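Local coordinates for protein aldo-keto Reductase, OXIDOREDUCTASE (Salmonella typhimurium, PDB 5T79) that binds NADPH and probably acts as an aldo-keto reductase, reducing aldehydes such as 3-hydroxybutanal to the corresponding alcohols, at residues 196-201 with 227-232. Sequence-based numbering, arbitrary orientation.
Sequences YSLFER and GQLTDR. With NDP (NADPH dihydro-nicotinamide-adenine-dinucleotide phosphate), chain E.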
ATOM      1  N   TYR A 196      -3.842  -7.931   3.152  1.00 14.44           N
ATOM      2  CA  TYR A 196      -5.260  -8.190   3.454  1.00 13.51           C
ATOM      3  C   TYR A 196      -6.077  -8.296   2.184  1.00 17.17           C
ATOM      4  O   TYR A 196      -6.056  -7.394   1.346  1.00 15.21           O
ATOM      5  CB  TYR A 196      -5.848  -7.092   4.375  1.00 13.99           C
ATOM      6  CG  TYR A 196      -7.303  -7.262   4.807  1.00 15.41           C
ATOM      7  CD1 TYR A 196      -7.835  -8.525   5.081  1.00 16.84           C
ATOM      8  CD2 TYR A 196      -8.100  -6.154   5.075  1.00 17.01           C
ATOM      9  CE1 TYR A 196      -9.133  -8.674   5.594  1.00 15.97           C
ATOM     10  CE2 TYR A 196      -9.405  -6.291   5.548  1.00 18.25           C
ATOM     11  CZ  TYR A 196      -9.914  -7.549   5.816  1.00 20.69           C
ATOM     12  OH  TYR A 196     -11.191  -7.650   6.312  1.00 20.89           O
ATOM     13  N   SER A 197      -6.807  -9.412   2.055  1.00 15.11           N
ATOM     14  CA  SER A 197      -7.710  -9.688   0.919  1.00 15.50           C
ATOM     15  C   SER A 197      -8.692 -10.760   1.309  1.00 17.57           C
ATOM     16  O   SER A 197      -8.570 -11.313   2.396  1.00 17.41           O
ATOM     17  CB  SER A 197      -6.917 -10.154  -0.307  1.00 17.75           C
ATOM     18  OG  SER A 197      -6.471 -11.497  -0.142  1.00 19.43           O
ATOM     19  N   LEU A 198      -9.617 -11.119   0.404  1.00 15.81           N
ATOM     20  CA  LEU A 198     -10.547 -12.237   0.646  1.00 15.86           C
ATOM     21  C   LEU A 198      -9.797 -13.546   0.969  1.00 20.62           C
ATOM     22  O   LEU A 198     -10.301 -14.373   1.735  1.00 20.34           O
ATOM     23  CB  LEU A 198     -11.435 -12.460  -0.581  1.00 15.39           C
ATOM     24  CG  LEU A 198     -12.563 -11.446  -0.779  1.00 18.31           C
ATOM     25  CD1 LEU A 198     -12.970 -11.355  -2.247  1.00 18.23           C
ATOM     26  CD2 LEU A 198     -13.793 -11.855   0.023  1.00 19.19           C
ATOM     27  N   PHE A 199      -8.599 -13.715   0.397  1.00 16.26           N
ATOM     28  CA  PHE A 199      -7.792 -14.920   0.560  1.00 17.73           C
ATOM     29  C   PHE A 199      -6.745 -14.803   1.685  1.00 22.52           C
ATOM     30  O   PHE A 199      -6.004 -15.757   1.937  1.00 22.35           O
ATOM     31  CB  PHE A 199      -7.092 -15.257  -0.775  1.00 19.41           C
ATOM     32  CG  PHE A 199      -8.010 -15.779  -1.864  1.00 21.32           C
ATOM     33  CD1 PHE A 199      -9.241 -16.353  -1.550  1.00 25.33           C
ATOM     34  CD2 PHE A 199      -7.611 -15.761  -3.197  1.00 23.98           C
ATOM     35  CE1 PHE A 199     -10.076 -16.857  -2.552  1.00 26.85           C
ATOM     36  CE2 PHE A 199      -8.435 -16.278  -4.197  1.00 27.26           C
ATOM     37  CZ  PHE A 199      -9.659 -16.838  -3.866  1.00 26.32           C
ATOM     38  N   GLU A 200      -6.691 -13.665   2.368  1.00 18.65           N
ATOM     39  CA  GLU A 200      -5.726 -13.502   3.460  1.00 18.72           C
ATOM     40  C   GLU A 200      -6.347 -12.644   4.530  1.00 22.15           C
ATOM     41  O   GLU A 200      -6.246 -11.420   4.473  1.00 19.86           O
ATOM     42  CB  GLU A 200      -4.386 -12.914   2.950  1.00 19.64           C
ATOM     43  CG  GLU A 200      -3.313 -12.868   4.033  1.00 29.07           C
ATOM     44  CD  GLU A 200      -3.184 -14.171   4.806  1.00 46.52           C
ATOM     45  OE1 GLU A 200      -2.678 -15.148   4.205  1.00 29.78           O
ATOM     46  OE2 GLU A 200      -3.712 -14.254   5.945  1.00 28.28           O
ATOM     47  N   ARG A 201      -6.986 -13.287   5.522  1.00 19.25           N
ATOM     48  CA  ARG A 201      -7.774 -12.551   6.515  1.00 18.85           C
ATOM     49  C   ARG A 201      -7.159 -12.503   7.935  1.00 21.89           C
ATOM     50  O   ARG A 201      -7.890 -12.239   8.893  1.00 21.50           O
ATOM     51  CB  ARG A 201      -9.188 -13.194   6.576  1.00 18.68           C
ATOM     52  CG  ARG A 201      -9.919 -13.118   5.233  1.00 20.97           C
ATOM     53  CD  ARG A 201     -11.268 -13.813   5.274  1.00 26.43           C
ATOM     54  NE  ARG A 201     -12.224 -13.089   6.115  1.00 26.27           N
ATOM     55  CZ  ARG A 201     -13.519 -13.356   6.170  1.00 34.89           C
ATOM     56  NH1 ARG A 201     -14.032 -14.340   5.438  1.00 23.70           N
ATOM     57  NH2 ARG A 201     -14.319 -12.636   6.949  1.00 23.40           N
ATOM     58  N   GLY A 227      -3.345 -10.545  -7.947  1.00 27.63           N
ATOM     59  CA  GLY A 227      -4.026 -10.694  -9.224  1.00 27.31           C
ATOM     60  C   GLY A 227      -4.915 -11.921  -9.330  1.00 28.53           C
ATOM     61  O   GLY A 227      -5.603 -12.077 -10.340  1.00 28.91           O
ATOM     62  N   GLN A 228      -4.930 -12.811  -8.303  1.00 21.51           N
ATOM     63  CA  GLN A 228      -5.819 -13.994  -8.333  1.00 21.46           C
ATOM     64  C   GLN A 228      -7.295 -13.586  -8.328  1.00 23.23           C
ATOM     65  O   GLN A 228      -8.123 -14.183  -9.032  1.00 22.47           O
ATOM     66  CB  GLN A 228      -5.563 -14.910  -7.130  1.00 21.76           C
ATOM     67  CG  GLN A 228      -4.270 -15.723  -7.254  1.00 29.30           C
ATOM     68  CD  GLN A 228      -3.999 -16.590  -6.047  1.00 48.44           C
ATOM     69  OE1 GLN A 228      -4.705 -16.547  -5.031  1.00 40.06           O
ATOM     70  NE2 GLN A 228      -2.960 -17.411  -6.136  1.00 44.21           N
ATOM     71  N   LEU A 229      -7.614 -12.533  -7.565  1.00 19.79           N
ATOM     72  CA  LEU A 229      -8.989 -12.049  -7.411  1.00 18.88           C
ATOM     73  C   LEU A 229      -9.357 -11.075  -8.542  1.00 24.54           C
ATOM     74  O   LEU A 229      -9.764  -9.935  -8.301  1.00 23.52           O
ATOM     75  CB  LEU A 229      -9.162 -11.415  -6.008  1.00 17.46           C
ATOM     76  CG  LEU A 229      -9.120 -12.409  -4.827  1.00 20.55           C
ATOM     77  CD1 LEU A 229      -8.802 -11.700  -3.528  1.00 19.34           C
ATOM     78  CD2 LEU A 229     -10.438 -13.180  -4.699  1.00 23.87           C
ATOM     79  N   THR A 230      -9.168 -11.533  -9.794  1.00 24.30           N
ATOM     80  CA  THR A 230      -9.442 -10.775 -11.023  1.00 25.12           C
ATOM     81  C   THR A 230      -9.962 -11.728 -12.101  1.00 31.33           C
ATOM     82  O   THR A 230     -10.264 -12.894 -11.805  1.00 30.73           O
ATOM     83  CB  THR A 230      -8.170 -10.030 -11.538  1.00 32.45           C
ATOM     84  OG1 THR A 230      -7.251 -10.977 -12.089  1.00 33.45           O
ATOM     85  CG2 THR A 230      -7.477  -9.182 -10.473  1.00 29.88           C
ATOM     86  N   ASP A 231      -9.995 -11.231 -13.355  1.00 40.70           N
ATOM     87  CA  ASP A 231     -10.360 -11.935 -14.588  1.00 41.88           C
ATOM     88  C   ASP A 231      -9.243 -12.823 -15.097  1.00 44.99           C
ATOM     89  O   ASP A 231      -9.516 -13.744 -15.864  1.00 44.78           O
ATOM     90  CB  ASP A 231     -10.675 -10.905 -15.699  1.00 45.73           C
ATOM     91  CG  ASP A 231     -12.123 -10.503 -15.825  1.00 62.94           C
ATOM     92  OD1 ASP A 231     -12.981 -11.184 -15.229  1.00 66.20           O
ATOM     93  OD2 ASP A 231     -12.405  -9.523 -16.550  1.00 72.18           O
ATOM     94  N   ARG A 232      -7.980 -12.509 -14.715  1.00 40.91           N
ATOM     95  CA  ARG A 232      -6.738 -13.143 -15.181  1.00 39.77           C
ATOM     96  C   ARG A 232      -6.842 -14.663 -15.421  1.00 42.36           C
ATOM     97  O   ARG A 232      -6.531 -15.103 -16.529  1.00 41.47           O
ATOM     98  CB  ARG A 232      -5.570 -12.852 -14.219  1.00 39.75           C
ATOM     99  CG  ARG A 232      -4.194 -13.157 -14.825  1.00 53.89           C
ATOM    100  CD  ARG A 232      -3.087 -13.152 -13.795  1.00 64.72           C
ATOM    101  NE  ARG A 232      -2.629 -11.800 -13.477  1.00 78.18           N
ATOM    102  CZ  ARG A 232      -2.033 -11.456 -12.338  1.00 89.62           C
ATOM    103  NH1 ARG A 232      -1.831 -12.359 -11.385  1.00 74.48           N
ATOM    104  NH2 ARG A 232      -1.645 -10.204 -12.139  1.00 73.65           N
TER
HETATM  105  PA  NDP E 404      -2.872  -6.301  -6.324  0.57 25.60           P
HETATM  106  O1A NDP E 404      -3.815  -5.142  -6.442  0.57 23.10           O
HETATM  107  O2A NDP E 404      -3.050  -7.436  -5.419  0.57  3.00           O
HETATM  108  O5B NDP E 404      -2.603  -6.985  -7.757  0.57 30.54           O
HETATM  109  C5B NDP E 404      -1.995  -6.110  -8.728  0.57 33.61           C
HETATM  110  C4B NDP E 404      -1.766  -6.822 -10.032  0.57 36.76           C
HETATM  111  O4B NDP E 404      -2.962  -7.542 -10.405  0.57 36.96           O
HETATM  112  C3B NDP E 404      -1.446  -5.881 -11.192  0.57 37.02           C
HETATM  113  O3B NDP E 404      -0.035  -5.739 -11.342  0.57 36.15           O
HETATM  114  C2B NDP E 404      -2.117  -6.549 -12.386  0.57 37.50           C
HETATM  115  O2B NDP E 404      -1.244  -7.522 -13.000  0.57 39.95           O
HETATM  116  C1B NDP E 404      -3.306  -7.273 -11.750  0.57 37.87           C
HETATM  117  N9A NDP E 404      -4.556  -6.520 -11.762  0.57 36.26           N
HETATM  118  C8A NDP E 404      -4.892  -5.435 -10.996  0.57 35.68           C
HETATM  119  N7A NDP E 404      -6.098  -4.972 -11.223  0.57 35.76           N
HETATM  120  C5A NDP E 404      -6.589  -5.808 -12.215  0.57 35.69           C
HETATM  121  C6A NDP E 404      -7.795  -5.811 -12.945  0.57 35.32           C
HETATM  122  N6A NDP E 404      -8.826  -5.000 -12.683  0.57 34.12           N
HETATM  123  N1A NDP E 404      -7.930  -6.730 -13.928  0.57 34.99           N
HETATM  124  C2A NDP E 404      -6.946  -7.615 -14.124  0.57 36.80           C
HETATM  125  N3A NDP E 404      -5.778  -7.724 -13.485  0.57 38.18           N
HETATM  126  C4A NDP E 404      -5.651  -6.772 -12.551  0.57 37.05           C
HETATM  127  O3  NDP E 404      -1.590  -5.487  -5.865  0.57 26.24           O
HETATM  128  PN  NDP E 404      -0.165  -6.106  -5.488  0.57 27.93           P
HETATM  129  O1N NDP E 404       0.565  -5.841  -6.753  0.57 32.48           O
HETATM  130  O2N NDP E 404      -0.244  -7.522  -4.938  0.57 32.86           O
HETATM  131  O5D NDP E 404       0.479  -5.302  -4.231  0.57 32.03           O
HETATM  132  C5D NDP E 404      -0.154  -4.041  -3.880  0.57 28.76           C
HETATM  133  C4D NDP E 404       0.874  -3.024  -3.442  0.57 27.17           C
HETATM  134  O4D NDP E 404       1.240  -3.290  -2.075  0.57 30.19           O
HETATM  135  C3D NDP E 404       2.186  -3.004  -4.205  0.57 24.81           C
HETATM  136  O3D NDP E 404       2.054  -2.268  -5.412  0.57 29.20           O
HETATM  137  C2D NDP E 404       3.167  -2.430  -3.173  0.57 22.73           C
HETATM  138  O2D NDP E 404       3.322  -1.012  -3.121  0.57  8.02           O
HETATM  139  C1D NDP E 404       2.601  -2.975  -1.859  0.57 29.37           C
HETATM  140  N1N NDP E 404       3.251  -4.222  -1.407  0.57 30.84           N
HETATM  141  C2N NDP E 404       3.861  -4.187  -0.154  0.57 32.00           C
HETATM  142  C3N NDP E 404       4.484  -5.253   0.379  0.57 30.12           C
HETATM  143  C7N NDP E 404       4.860  -5.225   1.836  0.57 24.57           C
HETATM  144  O7N NDP E 404       5.488  -6.212   2.245  0.57 23.96           O
HETATM  145  N7N NDP E 404       4.577  -4.182   2.618  0.57 15.11           N
HETATM  146  C4N NDP E 404       4.751  -6.463  -0.476  0.57 33.01           C
HETATM  147  C5N NDP E 404       3.854  -6.513  -1.666  0.57 32.96           C
HETATM  148  C6N NDP E 404       3.188  -5.462  -2.104  0.57 30.65           C
HETATM  149  P2B NDP E 404      -0.935  -7.752 -14.578  0.57 40.57           P
HETATM  150  O1X NDP E 404       0.465  -7.535 -15.017  0.57 40.60           O
HETATM  151  O2X NDP E 404      -1.401  -9.191 -14.750  0.57 42.73           O
HETATM  152  O3X NDP E 404      -1.944  -6.862 -15.296  0.57 41.55           O
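Leu229, in the NADPH-binding loop segment 227-232, packs against Ser197, Leu198 and Phe199 of segment 196-201, joining two loops that follow successive parallel strands, 191-193 and 217-220, of the aldo-keto reductase TIM barrel. The contact is largely apolar, and no hydrogen bond joins the segments. Leu229 CD2 lies over one face of the Phe199 ring in a CH-pi contact, 4.0 Å from the ring centroid, displaced toward the CE2-CZ rim. The same methyl meets Leu198 CD1 at 4.0 Å, while the other branch, CD1, touches Leu198 CB and Ser197 CB. Leu266 and Ala281, from helices 257-272 and 277-285, add further packing on Leu229.

Gln228 approaches Phe199 obliquely, its amide plane turned 70° from the ring and OE1 3.5 Å from CD2; its NE2 is hydrogen-bonded to Gln254 O. Lys259 makes a cation-pi contact with the same ring.

Hydrogen bonds shape each loop separately. Residues 197-200 form a type I beta turn, within which Ser197 OG, set between its backbone N and carbonyl carbon (chi1 75°), accepts from Phe199 N in an ST turn. Leu229 centres an inverse gamma turn, whose Thr230 N to Gln228 O bond is weak. Thr230 OG1 donates to Gly227 O and accepts from Arg232 N, a second ST turn.

Further along segment 227-232, Thr230 and Arg232 meet the cofactor. Thr230 CG2 packs 3.7 Å from adenine C4A, and Arg232 grips the 2'-phosphate that distinguishes NADPH from NADH: NE bonds weakly to O2X, whereas NH2 donates to both O2X and the ester oxygen O2B, each at 2.8 Å.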